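Local coordinates for protein putative peptidyl-arginine deiminase (Chlorobium tepidum, PDB 1XKN) that probably hydrolyses the guanidino group of agmatine or of arginine residues, as a putative deiminase of the Porphyromonas-type peptidyl-arginine deiminase family, at residues Glu11-His15 with Phe289-Asn293; Ala41-Tyr45 with Leu69-Asp74; Ile88-Asp92 with Pro129-Asp133; Leu269-Glu273 with Cys303-Ala309. One frame throughout, in Å; residues are numbered along the deposited sequence.

Contact 1 of 4, residues Glu11-His15 with Phe289-Asn293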
loop_
_atom_site.group_PDB
_atom_site.type_symbol
_atom_site.label_atom_id
_atom_site.label_comp_id
_atom_site.label_asym_id
_atom_site.label_seq_id
_atom_site.Cartn_x
_atom_site.Cartn_y
_atom_site.Cartn_z
ATOM N N GLU A 11 -0.564 2.301 -9.177
ATOM C CA GLU A 11 -1.455 2.912 -8.210
ATOM C C GLU A 11 -2.111 4.202 -8.694
ATOM O O GLU A 11 -3.179 4.575 -8.210
ATOM C CB GLU A 11 -0.696 3.165 -6.910
ATOM C CG GLU A 11 -1.573 3.491 -5.726
ATOM C CD GLU A 11 -0.813 3.388 -4.424
ATOM O OE1 GLU A 11 -0.353 2.273 -4.105
ATOM O OE2 GLU A 11 -0.670 4.416 -3.730
ATOM N N TRP A 12 -1.482 4.884 -9.647
ATOM C CA TRP A 12 -2.037 6.130 -10.160
ATOM C C TRP A 12 -3.047 5.928 -11.292
ATOM O O TRP A 12 -3.618 6.898 -11.788
ATOM C CB TRP A 12 -0.918 7.069 -10.625
ATOM C CG TRP A 12 -0.076 6.512 -11.728
ATOM C CD1 TRP A 12 -0.394 6.447 -13.054
ATOM C CD2 TRP A 12 1.214 5.914 -11.593
ATOM N NE1 TRP A 12 0.622 5.843 -13.756
ATOM C CE2 TRP A 12 1.623 5.507 -12.882
ATOM C CE3 TRP A 12 2.070 5.681 -10.504
ATOM C CZ2 TRP A 12 2.847 4.879 -13.114
ATOM C CZ3 TRP A 12 3.288 5.055 -10.738
ATOM C CH2 TRP A 12 3.663 4.665 -12.032
ATOM N N ALA A 13 -3.267 4.683 -11.704
ATOM C CA ALA A 13 -4.240 4.405 -12.754
ATOM C C ALA A 13 -5.622 4.644 -12.153
ATOM O O ALA A 13 -5.789 4.594 -10.939
ATOM C CB ALA A 13 -4.111 2.958 -13.232
ATOM N N PRO A 14 -6.636 4.909 -12.995
ATOM C CA PRO A 14 -7.999 5.155 -12.502
ATOM C C PRO A 14 -8.522 4.056 -11.576
ATOM O O PRO A 14 -8.365 2.869 -11.863
ATOM C CB PRO A 14 -8.813 5.257 -13.791
ATOM C CG PRO A 14 -7.835 5.866 -14.745
ATOM C CD PRO A 14 -6.574 5.075 -14.459
ATOM N N HIS A 15 -9.146 4.457 -10.471
ATOM C CA HIS A 15 -9.690 3.505 -9.507
ATOM C C HIS A 15 -11.203 3.400 -9.549
ATOM O O HIS A 15 -11.905 4.385 -9.790
ATOM C CB HIS A 15 -9.349 3.907 -8.074
ATOM C CG HIS A 15 -7.890 3.965 -7.776
ATOM N ND1 HIS A 15 -7.400 4.567 -6.638
ATOM C CD2 HIS A 15 -6.814 3.501 -8.454
ATOM C CE1 HIS A 15 -6.082 4.474 -6.628
ATOM N NE2 HIS A 15 -5.701 3.832 -7.717
ATOM N N PHE A 289 2.489 7.037 1.383
ATOM C CA PHE A 289 1.344 7.819 0.927
ATOM C C PHE A 289 0.478 6.946 0.023
ATOM O O PHE A 289 0.902 5.877 -0.414
ATOM C CB PHE A 289 1.818 9.058 0.148
ATOM C CG PHE A 289 2.613 8.741 -1.101
ATOM C CD1 PHE A 289 1.971 8.389 -2.287
ATOM C CD2 PHE A 289 4.004 8.789 -1.085
ATOM C CE1 PHE A 289 2.705 8.092 -3.438
ATOM C CE2 PHE A 289 4.749 8.493 -2.228
ATOM C CZ PHE A 289 4.099 8.142 -3.409
ATOM N N TYR A 290 -0.743 7.396 -0.248
ATOM C CA TYR A 290 -1.637 6.646 -1.119
ATOM C C TYR A 290 -2.137 7.541 -2.242
ATOM O O TYR A 290 -2.575 8.670 -1.998
ATOM C CB TYR A 290 -2.833 6.102 -0.330
ATOM C CG TYR A 290 -3.852 5.397 -1.202
ATOM C CD1 TYR A 290 -3.515 4.237 -1.905
ATOM C CD2 TYR A 290 -5.151 5.884 -1.325
ATOM C CE1 TYR A 290 -4.448 3.580 -2.707
ATOM C CE2 TYR A 290 -6.096 5.234 -2.128
ATOM C CZ TYR A 290 -5.737 4.087 -2.811
ATOM O OH TYR A 290 -6.670 3.447 -3.594
ATOM N N ILE A 291 -2.068 7.041 -3.472
ATOM C CA ILE A 291 -2.536 7.799 -4.627
ATOM C C ILE A 291 -3.986 7.409 -4.909
ATOM O O ILE A 291 -4.272 6.242 -5.163
ATOM C CB ILE A 291 -1.708 7.478 -5.896
ATOM C CG1 ILE A 291 -0.218 7.712 -5.638
ATOM C CG2 ILE A 291 -2.186 8.353 -7.055
ATOM C CD1 ILE A 291 0.682 7.024 -6.662
ATOM N N ALA A 292 -4.896 8.378 -4.837
ATOM C CA ALA A 292 -6.311 8.142 -5.125
ATOM C C ALA A 292 -6.619 8.850 -6.443
ATOM O O ALA A 292 -5.735 9.476 -7.023
ATOM C CB ALA A 292 -7.181 8.698 -4.002
ATOM N N ASN A 293 -7.860 8.771 -6.917
ATOM C CA ASN A 293 -8.204 9.410 -8.184
ATOM C C ASN A 293 -8.016 10.923 -8.217
ATOM O O ASN A 293 -7.393 11.452 -9.135
ATOM C CB ASN A 293 -9.649 9.074 -8.582
ATOM C CG ASN A 293 -9.819 7.633 -9.021
ATOM O OD1 ASN A 293 -8.845 6.890 -9.167
ATOM N ND2 ASN A 293 -11.066 7.231 -9.246
HETATM O O HOH W 1 -6.059 7.040 -9.507
#
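The Glu11 carboxylate meets the backbone N-H of Ile291: the extended glutamate chain, with CG anti to its own N (chi1 -166°), reaches across so that OE2 accepts from Ile291 N at 3.0 Å. The bond is nearly straight, 171° at the hydrogen, and uses the anti lone pair of OE2. The same oxygen lies 3.4 Å from Tyr290 CD1, the carboxylate and ring planes being turned 43° apart. At the other end, the amide of Asn293 grips the backbone of His15 twice. Its OD1 accepts from His15 N at 2.8 Å in the carbonyl plane, and its ND2 gives a straighter bond to His15 O at 3.0 Å. Water 1 lies within bonding distance of Asn293 OD1 and Ala13 O, probably links them, and sits over the centre of one imidazole face. Between these ends, the His15 and Tyr290 ring planes are modestly inclined and so offset, with centroids 5.8 Å apart, that they hardly stack. His15 donates from NE2 to Glu11 O and bonds through ND1 with Glu51, the two helping to fix the ring's rotation. Ile291 CG2 packs against Trp12 CB at 4.0 Å. Glu11 also has His338, hydrogen-bonded to OE1, and Arg223, in a salt bridge with OE2; with Ile291 N they probably favour the ionised carboxylate in this buried setting, where polar side chains bond the 11-15 loop to edge strand 290-291.

Contact 2 of 4, residues Ala41-Tyr45 with Leu69-Asp74; sequences AELAY and LLKERD
Helix segments 41-45 and 69-73 approach to 8.9 Å between axes at a crossing angle of -57°, with Ala41 CA and Leu70 CA 5.2 Å apart. Small side chains at the crossing are consistent with the close approach: Ala41 CB rests on Leu69 CB at 3.7 Å, and Leu70 lays CD2 against the first helix, 3.4 Å from Ala41 O and 3.7 Å from Ala44 CB. Arg73 lies obliquely across helix 41-45, heading back toward its N-terminal end. Its chain bends at chi2 (-70°), carrying the guanidinium over Glu42, whose CB lies centrally above one face, 3.6 Å from Arg73 CZ. The charges meet less directly. Glu42 OE2 and Arg73 NH2 form a long salt bridge of 3.9 Å; the oxygen sits off the plane of the guanidinium, so the attraction is one of charge alone. Water 2 completes the link, donating to OE2 and accepting from NH1. Arg73 NH2 has a further partner in Ala38 O, a turn before Glu42. Tyr45 crosses at the end of the second helix, with Arg73 O above one ring face, toward the rim. Water 3 bridges the Tyr45 hydroxyl and that same carbonyl. The pair joins helices 36-50 and 60-73 at an inclined crossing; beyond them, Leu70 touches Ile83 and Phe85 of strand 83-87, while Ala44 touches Leu20 of strand 15-21, so both helices pack on the sheet that includes strand 52-57.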
loop_
_atom_site.group_PDB
_atom_site.type_symbol
_atom_site.label_atom_id
_atom_site.label_comp_id
_atom_site.label_asym_id
_atom_site.label_seq_id
_atom_site.Cartn_x
_atom_site.Cartn_y
_atom_site.Cartn_z
ATOM N N ALA A 41 -11.578 7.257 10.027
ATOM C CA ALA A 41 -12.740 8.030 9.600
ATOM C C ALA A 41 -12.267 9.192 8.730
ATOM O O ALA A 41 -12.883 9.505 7.712
ATOM C CB ALA A 41 -13.505 8.554 10.808
ATOM N N GLU A 42 -11.166 9.825 9.129
ATOM C CA GLU A 42 -10.618 10.941 8.367
ATOM C C GLU A 42 -10.163 10.444 6.998
ATOM O O GLU A 42 -10.415 11.084 5.978
ATOM C CB GLU A 42 -9.437 11.571 9.111
ATOM C CG GLU A 42 -8.826 12.766 8.388
ATOM C CD GLU A 42 -7.745 13.456 9.197
ATOM O OE1 GLU A 42 -7.187 14.460 8.706
ATOM O OE2 GLU A 42 -7.452 12.996 10.322
ATOM N N LEU A 43 -9.492 9.295 6.991
ATOM C CA LEU A 43 -9.003 8.692 5.759
ATOM C C LEU A 43 -10.161 8.324 4.839
ATOM O O LEU A 43 -10.142 8.634 3.647
ATOM C CB LEU A 43 -8.180 7.445 6.087
ATOM C CG LEU A 43 -7.807 6.512 4.933
ATOM C CD1 LEU A 43 -7.013 7.262 3.878
ATOM C CD2 LEU A 43 -6.998 5.343 5.484
ATOM N N ALA A 44 -11.170 7.660 5.395
ATOM C CA ALA A 44 -12.333 7.259 4.613
ATOM C C ALA A 44 -13.025 8.485 4.030
ATOM O O ALA A 44 -13.454 8.471 2.876
ATOM C CB ALA A 44 -13.303 6.465 5.481
ATOM N N TYR A 45 -13.121 9.551 4.822
ATOM C CA TYR A 45 -13.753 10.777 4.354
ATOM C C TYR A 45 -12.988 11.359 3.173
ATOM O O TYR A 45 -13.577 11.656 2.133
ATOM C CB TYR A 45 -13.823 11.822 5.470
ATOM C CG TYR A 45 -14.235 13.187 4.966
ATOM C CD1 TYR A 45 -15.521 13.415 4.473
ATOM C CD2 TYR A 45 -13.325 14.245 4.947
ATOM C CE1 TYR A 45 -15.887 14.665 3.970
ATOM C CE2 TYR A 45 -13.683 15.494 4.448
ATOM C CZ TYR A 45 -14.964 15.696 3.962
ATOM O OH TYR A 45 -15.318 16.928 3.466
ATOM N N LEU A 69 -18.463 8.016 13.419
ATOM C CA LEU A 69 -17.230 8.780 13.282
ATOM C C LEU A 69 -17.198 9.508 11.943
ATOM O O LEU A 69 -16.712 10.633 11.848
ATOM C CB LEU A 69 -16.016 7.852 13.415
ATOM C CG LEU A 69 -15.734 7.351 14.835
ATOM C CD1 LEU A 69 -14.868 6.105 14.792
ATOM C CD2 LEU A 69 -15.057 8.456 15.641
ATOM N N LEU A 70 -17.726 8.867 10.905
ATOM C CA LEU A 70 -17.755 9.483 9.585
ATOM C C LEU A 70 -18.706 10.673 9.572
ATOM O O LEU A 70 -18.511 11.621 8.816
ATOM C CB LEU A 70 -18.181 8.458 8.531
ATOM C CG LEU A 70 -17.082 7.473 8.122
ATOM C CD1 LEU A 70 -17.664 6.344 7.288
ATOM C CD2 LEU A 70 -16.005 8.218 7.342
ATOM N N LYS A 71 -19.730 10.624 10.420
ATOM C CA LYS A 71 -20.700 11.707 10.491
ATOM C C LYS A 71 -20.050 12.977 11.047
ATOM O O LYS A 71 -20.511 14.087 10.778
ATOM C CB LYS A 71 -21.891 11.293 11.360
ATOM C CG LYS A 71 -23.057 12.266 11.328
ATOM C CD LYS A 71 -24.238 11.732 12.124
ATOM C CE LYS A 71 -25.401 12.706 12.102
ATOM N NZ LYS A 71 -25.866 12.982 10.711
ATOM N N GLU A 72 -18.980 12.814 11.823
ATOM C CA GLU A 72 -18.275 13.965 12.381
ATOM C C GLU A 72 -17.437 14.624 11.293
ATOM O O GLU A 72 -17.146 15.820 11.353
ATOM C CB GLU A 72 -17.358 13.546 13.536
ATOM C CG GLU A 72 -18.074 12.904 14.709
ATOM C CD GLU A 72 -17.270 12.985 15.990
ATOM O OE1 GLU A 72 -17.080 14.111 16.500
ATOM O OE2 GLU A 72 -16.823 11.930 16.489
ATOM N N ARG A 73 -17.047 13.833 10.298
ATOM C CA ARG A 73 -16.242 14.336 9.189
ATOM C C ARG A 73 -17.158 14.836 8.076
ATOM O O ARG A 73 -16.827 15.784 7.360
ATOM C CB ARG A 73 -15.347 13.222 8.638
ATOM C CG ARG A 73 -14.478 12.525 9.673
ATOM C CD ARG A 73 -13.376 13.428 10.196
ATOM N NE ARG A 73 -12.499 12.712 11.120
ATOM C CZ ARG A 73 -11.363 13.203 11.609
ATOM N NH1 ARG A 73 -10.957 14.416 11.262
ATOM N NH2 ARG A 73 -10.632 12.475 12.442
ATOM N N ASP A 74 -18.315 14.192 7.942
ATOM C CA ASP A 74 -19.293 14.526 6.910
ATOM C C ASP A 74 -20.677 14.584 7.563
ATOM O O ASP A 74 -21.499 13.686 7.379
ATOM C CB ASP A 74 -19.272 13.435 5.835
ATOM C CG ASP A 74 -19.925 13.867 4.535
ATOM O OD1 ASP A 74 -20.650 14.886 4.523
ATOM O OD2 ASP A 74 -19.717 13.168 3.522
HETATM O O HOH W 2 -8.384 14.625 12.312
HETATM O O HOH W 3 -17.342 17.641 5.437
#

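Contact 3 of 4, residues Ile88-Asp92 with Pro129-Asp133; sequences IPTND and PYDDD
Asn91 and Asp133 both carry CG beside the backbone N and anti to the carbonyl carbon (chi1 -62° and -68°), and each thereby presents its oxygen to the other's segment. The Asn91 amide places OD1 at the start of the helix, where Asp133 N donates to it at 3.0 Å and Asp132 N makes a weak bond at 2.8 Å. In return, Asp133 OD1 takes two backbone donors: Asn91 N at 2.6 Å, arriving 46° out of the carboxylate plane, and Asp92 N at 3.0 Å, nearly straight and on the syn lone pair. The Asn91 half of this exchange resembles helix N-terminal capping, supplied from the loop after strand 83-87: Tyr130 occupies the N-cap position of helix 131-144, yet Asn91 accepts from N-H groups in the first turn, and Asp133 in turn holds the backbone of that loop. Asp132 stands across the Pro89 ring at about a right angle, with OD1 3.6 Å from Pro89 CG. Two waters, some way apart, add bridges: water 4 donates to Pro89 O and Asp132 O, and water 5 to Thr90 O and Asp132 OD2. Two carboxylates, their planes moderately inclined, come unusually close, Asp92 OD2 and Asp133 OD2 being 2.7 Å apart; two full negative charges at this separation would be unfavourable. Asp92 OD2 is hydrogen-bonded with Tyr120 OH, and its OD1 accepts from Trp94 N. The side chain of Asp133 lies about 8 Å from the bound sodium ion, whose site includes Asn117, Trp118 and the adjacent Asn134.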
loop_
_atom_site.group_PDB
_atom_site.type_symbol
_atom_site.label_atom_id
_atom_site.label_comp_id
_atom_site.label_asym_id
_atom_site.label_seq_id
_atom_site.Cartn_x
_atom_site.Cartn_y
_atom_site.Cartn_z
ATOM N N ILE A 88 -16.949 -8.563 6.180
ATOM C CA ILE A 88 -15.818 -9.415 5.850
ATOM C C ILE A 88 -14.867 -9.387 7.043
ATOM O O ILE A 88 -14.284 -8.349 7.362
ATOM C CB ILE A 88 -15.089 -8.903 4.583
ATOM C CG1 ILE A 88 -16.011 -9.025 3.365
ATOM C CG2 ILE A 88 -13.809 -9.700 4.358
ATOM C CD1 ILE A 88 -15.348 -8.661 2.044
ATOM N N PRO A 89 -14.705 -10.532 7.723
ATOM C CA PRO A 89 -13.818 -10.604 8.886
ATOM C C PRO A 89 -12.355 -10.318 8.580
ATOM O O PRO A 89 -11.840 -10.687 7.522
ATOM C CB PRO A 89 -14.036 -12.025 9.399
ATOM C CG PRO A 89 -14.322 -12.786 8.154
ATOM C CD PRO A 89 -15.262 -11.859 7.410
ATOM N N THR A 90 -11.697 -9.649 9.517
ATOM C CA THR A 90 -10.289 -9.320 9.382
ATOM C C THR A 90 -9.643 -9.473 10.752
ATOM O O THR A 90 -10.322 -9.400 11.779
ATOM C CB THR A 90 -10.074 -7.859 8.912
ATOM O OG1 THR A 90 -10.477 -6.952 9.948
ATOM C CG2 THR A 90 -10.886 -7.576 7.656
ATOM N N ASN A 91 -8.338 -9.707 10.762
ATOM C CA ASN A 91 -7.604 -9.836 12.014
ATOM C C ASN A 91 -6.913 -8.511 12.296
ATOM O O ASN A 91 -6.863 -8.065 13.444
ATOM C CB ASN A 91 -6.569 -10.958 11.929
ATOM C CG ASN A 91 -7.202 -12.317 11.697
ATOM O OD1 ASN A 91 -7.108 -12.878 10.609
ATOM N ND2 ASN A 91 -7.863 -12.848 12.725
ATOM N N ASP A 92 -6.376 -7.895 11.244
ATOM C CA ASP A 92 -5.704 -6.599 11.359
ATOM C C ASP A 92 -6.234 -5.634 10.301
ATOM O O ASP A 92 -7.056 -6.014 9.469
ATOM C CB ASP A 92 -4.175 -6.736 11.233
ATOM C CG ASP A 92 -3.728 -7.322 9.902
ATOM O OD1 ASP A 92 -4.241 -6.905 8.840
ATOM O OD2 ASP A 92 -2.830 -8.192 9.917
ATOM N N PRO A 129 -4.063 -14.578 15.379
ATOM C CA PRO A 129 -4.118 -15.334 14.125
ATOM C C PRO A 129 -4.228 -14.413 12.916
ATOM O O PRO A 129 -4.484 -13.217 13.055
ATOM C CB PRO A 129 -5.364 -16.187 14.304
ATOM C CG PRO A 129 -6.274 -15.248 15.023
ATOM C CD PRO A 129 -5.358 -14.646 16.080
ATOM N N TYR A 130 -4.038 -14.974 11.730
ATOM C CA TYR A 130 -4.128 -14.187 10.510
ATOM C C TYR A 130 -4.916 -14.901 9.420
ATOM O O TYR A 130 -4.820 -14.549 8.247
ATOM C CB TYR A 130 -2.721 -13.832 10.014
ATOM C CG TYR A 130 -1.792 -15.013 9.848
ATOM C CD1 TYR A 130 -1.938 -15.903 8.784
ATOM C CD2 TYR A 130 -0.757 -15.234 10.755
ATOM C CE1 TYR A 130 -1.072 -16.987 8.628
ATOM C CE2 TYR A 130 0.112 -16.309 10.611
ATOM C CZ TYR A 130 -0.050 -17.181 9.546
ATOM O OH TYR A 130 0.819 -18.240 9.404
ATOM N N ASP A 131 -5.712 -15.897 9.804
ATOM C CA ASP A 131 -6.490 -16.626 8.812
ATOM C C ASP A 131 -7.566 -15.779 8.139
ATOM O O ASP A 131 -7.837 -15.959 6.955
ATOM C CB ASP A 131 -7.119 -17.898 9.408
ATOM C CG ASP A 131 -8.029 -17.619 10.586
ATOM O OD1 ASP A 131 -9.164 -18.155 10.600
ATOM O OD2 ASP A 131 -7.615 -16.882 11.505
ATOM N N ASP A 132 -8.187 -14.857 8.871
ATOM C CA ASP A 132 -9.204 -14.027 8.242
ATOM C C ASP A 132 -8.552 -13.030 7.294
ATOM O O ASP A 132 -9.066 -12.789 6.203
ATOM C CB ASP A 132 -10.069 -13.312 9.282
ATOM C CG ASP A 132 -11.125 -14.226 9.877
ATOM O OD1 ASP A 132 -11.715 -15.019 9.112
ATOM O OD2 ASP A 132 -11.383 -14.143 11.096
ATOM N N ASP A 133 -7.420 -12.452 7.692
ATOM C CA ASP A 133 -6.720 -11.511 6.813
ATOM C C ASP A 133 -6.368 -12.225 5.515
ATOM O O ASP A 133 -6.538 -11.681 4.425
ATOM C CB ASP A 133 -5.410 -11.014 7.433
ATOM C CG ASP A 133 -5.624 -10.132 8.632
ATOM O OD1 ASP A 133 -6.682 -9.472 8.713
ATOM O OD2 ASP A 133 -4.714 -10.082 9.487
HETATM O O HOH W 4 -11.691 -12.572 5.576
HETATM O O HOH W 5 -11.809 -11.718 12.618
#

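Contact 4 of 4, residues Leu269-Glu273 with Cys303-Ala309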
loop_
_atom_site.group_PDB
_atom_site.type_symbol
_atom_site.label_atom_id
_atom_site.label_comp_id
_atom_site.label_asym_id
_atom_site.label_seq_id
_atom_site.Cartn_x
_atom_site.Cartn_y
_atom_site.Cartn_z
ATOM N N LEU A 269 12.724 12.632 -1.307
ATOM C CA LEU A 269 11.666 12.987 -0.374
ATOM C C LEU A 269 12.312 13.046 0.999
ATOM O O LEU A 269 13.250 12.303 1.282
ATOM C CB LEU A 269 10.557 11.926 -0.365
ATOM C CG LEU A 269 9.351 12.174 -1.278
ATOM C CD1 LEU A 269 8.424 10.970 -1.249
ATOM C CD2 LEU A 269 8.615 13.425 -0.820
ATOM N N PRO A 270 11.845 13.953 1.864
ATOM C CA PRO A 270 12.453 14.008 3.191
ATOM C C PRO A 270 11.923 12.853 4.030
ATOM O O PRO A 270 11.000 12.150 3.614
ATOM C CB PRO A 270 11.993 15.367 3.721
ATOM C CG PRO A 270 10.648 15.531 3.082
ATOM C CD PRO A 270 10.875 15.043 1.671
HETATM N N MSE A 271 12.538 12.637 5.187
HETATM C CA MSE A 271 12.083 11.615 6.118
HETATM C C MSE A 271 11.486 12.433 7.247
HETATM O O MSE A 271 11.922 13.552 7.503
HETATM C CB MSE A 271 13.250 10.796 6.673
HETATM C CG MSE A 271 13.662 9.600 5.830
HETATM SE SE MSE A 271 12.325 8.207 5.751
HETATM C CE MSE A 271 12.552 7.549 7.569
ATOM N N PRO A 272 10.459 11.907 7.921
ATOM C CA PRO A 272 9.862 12.664 9.024
ATOM C C PRO A 272 10.893 12.790 10.140
ATOM O O PRO A 272 11.821 11.984 10.215
ATOM C CB PRO A 272 8.693 11.782 9.453
ATOM C CG PRO A 272 8.314 11.077 8.191
ATOM C CD PRO A 272 9.652 10.722 7.589
ATOM N N GLU A 273 10.755 13.798 10.994
ATOM C CA GLU A 273 11.679 13.912 12.114
ATOM C C GLU A 273 11.363 12.675 12.942
ATOM O O GLU A 273 10.231 12.205 12.940
ATOM C CB GLU A 273 11.411 15.180 12.923
ATOM C CG GLU A 273 12.017 16.421 12.300
ATOM C CD GLU A 273 11.631 17.694 13.028
ATOM O OE1 GLU A 273 11.064 17.609 14.138
ATOM O OE2 GLU A 273 11.916 18.780 12.487
ATOM N N CYS A 303 5.632 17.914 12.247
ATOM C CA CYS A 303 6.964 18.502 12.179
ATOM C C CYS A 303 7.069 19.352 10.918
ATOM O O CYS A 303 6.245 19.235 10.012
ATOM C CB CYS A 303 8.044 17.417 12.195
ATOM S SG CYS A 303 8.187 16.453 10.673
ATOM N N PRO A 304 8.085 20.223 10.840
ATOM C CA PRO A 304 8.256 21.086 9.669
ATOM C C PRO A 304 8.532 20.381 8.348
ATOM O O PRO A 304 8.452 20.995 7.284
ATOM C CB PRO A 304 9.392 22.018 10.089
ATOM C CG PRO A 304 10.189 21.179 11.030
ATOM C CD PRO A 304 9.126 20.493 11.847
ATOM N N ARG A 305 8.857 19.094 8.401
ATOM C CA ARG A 305 9.116 18.370 7.167
ATOM C C ARG A 305 7.823 17.917 6.492
ATOM O O ARG A 305 7.843 17.518 5.328
ATOM C CB ARG A 305 10.023 17.167 7.434
ATOM C CG ARG A 305 11.378 17.556 8.000
ATOM C CD ARG A 305 12.292 16.359 8.117
ATOM N NE ARG A 305 13.577 16.719 8.708
ATOM C CZ ARG A 305 14.567 15.858 8.905
ATOM N NH1 ARG A 305 14.419 14.587 8.557
ATOM N NH2 ARG A 305 15.703 16.266 9.452
ATOM N N ASP A 306 6.698 17.989 7.209
ATOM C CA ASP A 306 5.413 17.570 6.637
ATOM C C ASP A 306 5.077 18.357 5.372
ATOM O O ASP A 306 4.774 17.776 4.331
ATOM C CB ASP A 306 4.249 17.762 7.625
ATOM C CG ASP A 306 4.378 16.924 8.889
ATOM O OD1 ASP A 306 5.058 15.875 8.873
ATOM O OD2 ASP A 306 3.764 17.319 9.903
ATOM N N GLN A 307 5.122 19.683 5.467
ATOM C CA GLN A 307 4.795 20.525 4.322
ATOM C C GLN A 307 5.772 20.318 3.170
ATOM O O GLN A 307 5.394 20.424 2.005
ATOM C CB GLN A 307 4.772 22.000 4.730
ATOM C CG GLN A 307 4.092 22.906 3.713
ATOM C CD GLN A 307 2.659 22.485 3.434
ATOM O OE1 GLN A 307 1.848 22.358 4.354
ATOM N NE2 GLN A 307 2.338 22.275 2.161
ATOM N N GLN A 308 7.027 20.019 3.493
ATOM C CA GLN A 308 8.039 19.788 2.468
ATOM C C GLN A 308 7.701 18.543 1.658
ATOM O O GLN A 308 7.803 18.549 0.427
ATOM C CB GLN A 308 9.424 19.648 3.108
ATOM C CG GLN A 308 9.956 20.958 3.675
ATOM C CD GLN A 308 11.373 20.855 4.208
ATOM O OE1 GLN A 308 12.015 21.870 4.486
ATOM N NE2 GLN A 308 11.869 19.634 4.356
ATOM N N ALA A 309 7.294 17.480 2.345
ATOM C CA ALA A 309 6.930 16.237 1.670
ATOM C C ALA A 309 5.684 16.449 0.816
ATOM O O ALA A 309 5.601 15.970 -0.314
ATOM C CB ALA A 309 6.686 15.134 2.693
#
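Glu273 reaches over the start of helix 305-316 and can be followed outward from its backbone. CB touches the Cys303 side chain, 4.1 Å from SG. CG, anti to the carbonyl carbon (chi1 -81°), lies over one face of the Arg305 guanidinium, offset toward its rim and 3.9 Å from NE. The extended chain then takes the carboxylate past Cys303 CB, which is 3.6 Å from OE1, and OE2 ends 3.3 Å from Pro304 CG. The carboxylate and guanidinium planes stand 85° apart, and the nearest charged atoms, OE2 and Arg305 NE, are not in contact. Arg305, extended from CG to NE, instead points NH1 at the main-chain O of Met271, a selenomethionine; the position of that oxygen is less certain, so the bond is doubtful in detail. Farther along, Pro270 CG packs on Ala309 CB at 4.0 Å. At the helix start, Cys303 N donates to Asp306 OD2 at 3.1 Å, and Cys303 SG, set between its own N and carbonyl carbon, accepts a weak bond from Arg305 N. A proline-rich connection after strand 265-269 thus lies along the first turns of a helix whose start is closed by a capping box.

How the contacts relate
Contact 1 is the buried one, about 10 Å from the centre of the chain, whereas contacts 2, 3 and 4 lie 17 to 21 Å out and are partly buried. Helix 36-50, which contact 2 holds, also touches Tyr290, Ala292 and Asn293 of contact 1. Contacts 3 and 4 both concern helix starts, but one is capped from a remote loop and the other by its own residues; their centres are about 33 Å apart. Direct side-chain-to-backbone hydrogen bonds dominate contacts 1 and 3, while contact 2 combines apolar packing, a long ion pair and bridging waters, and contact 4 mostly proline and side-chain packing with one less certain hydrogen bond.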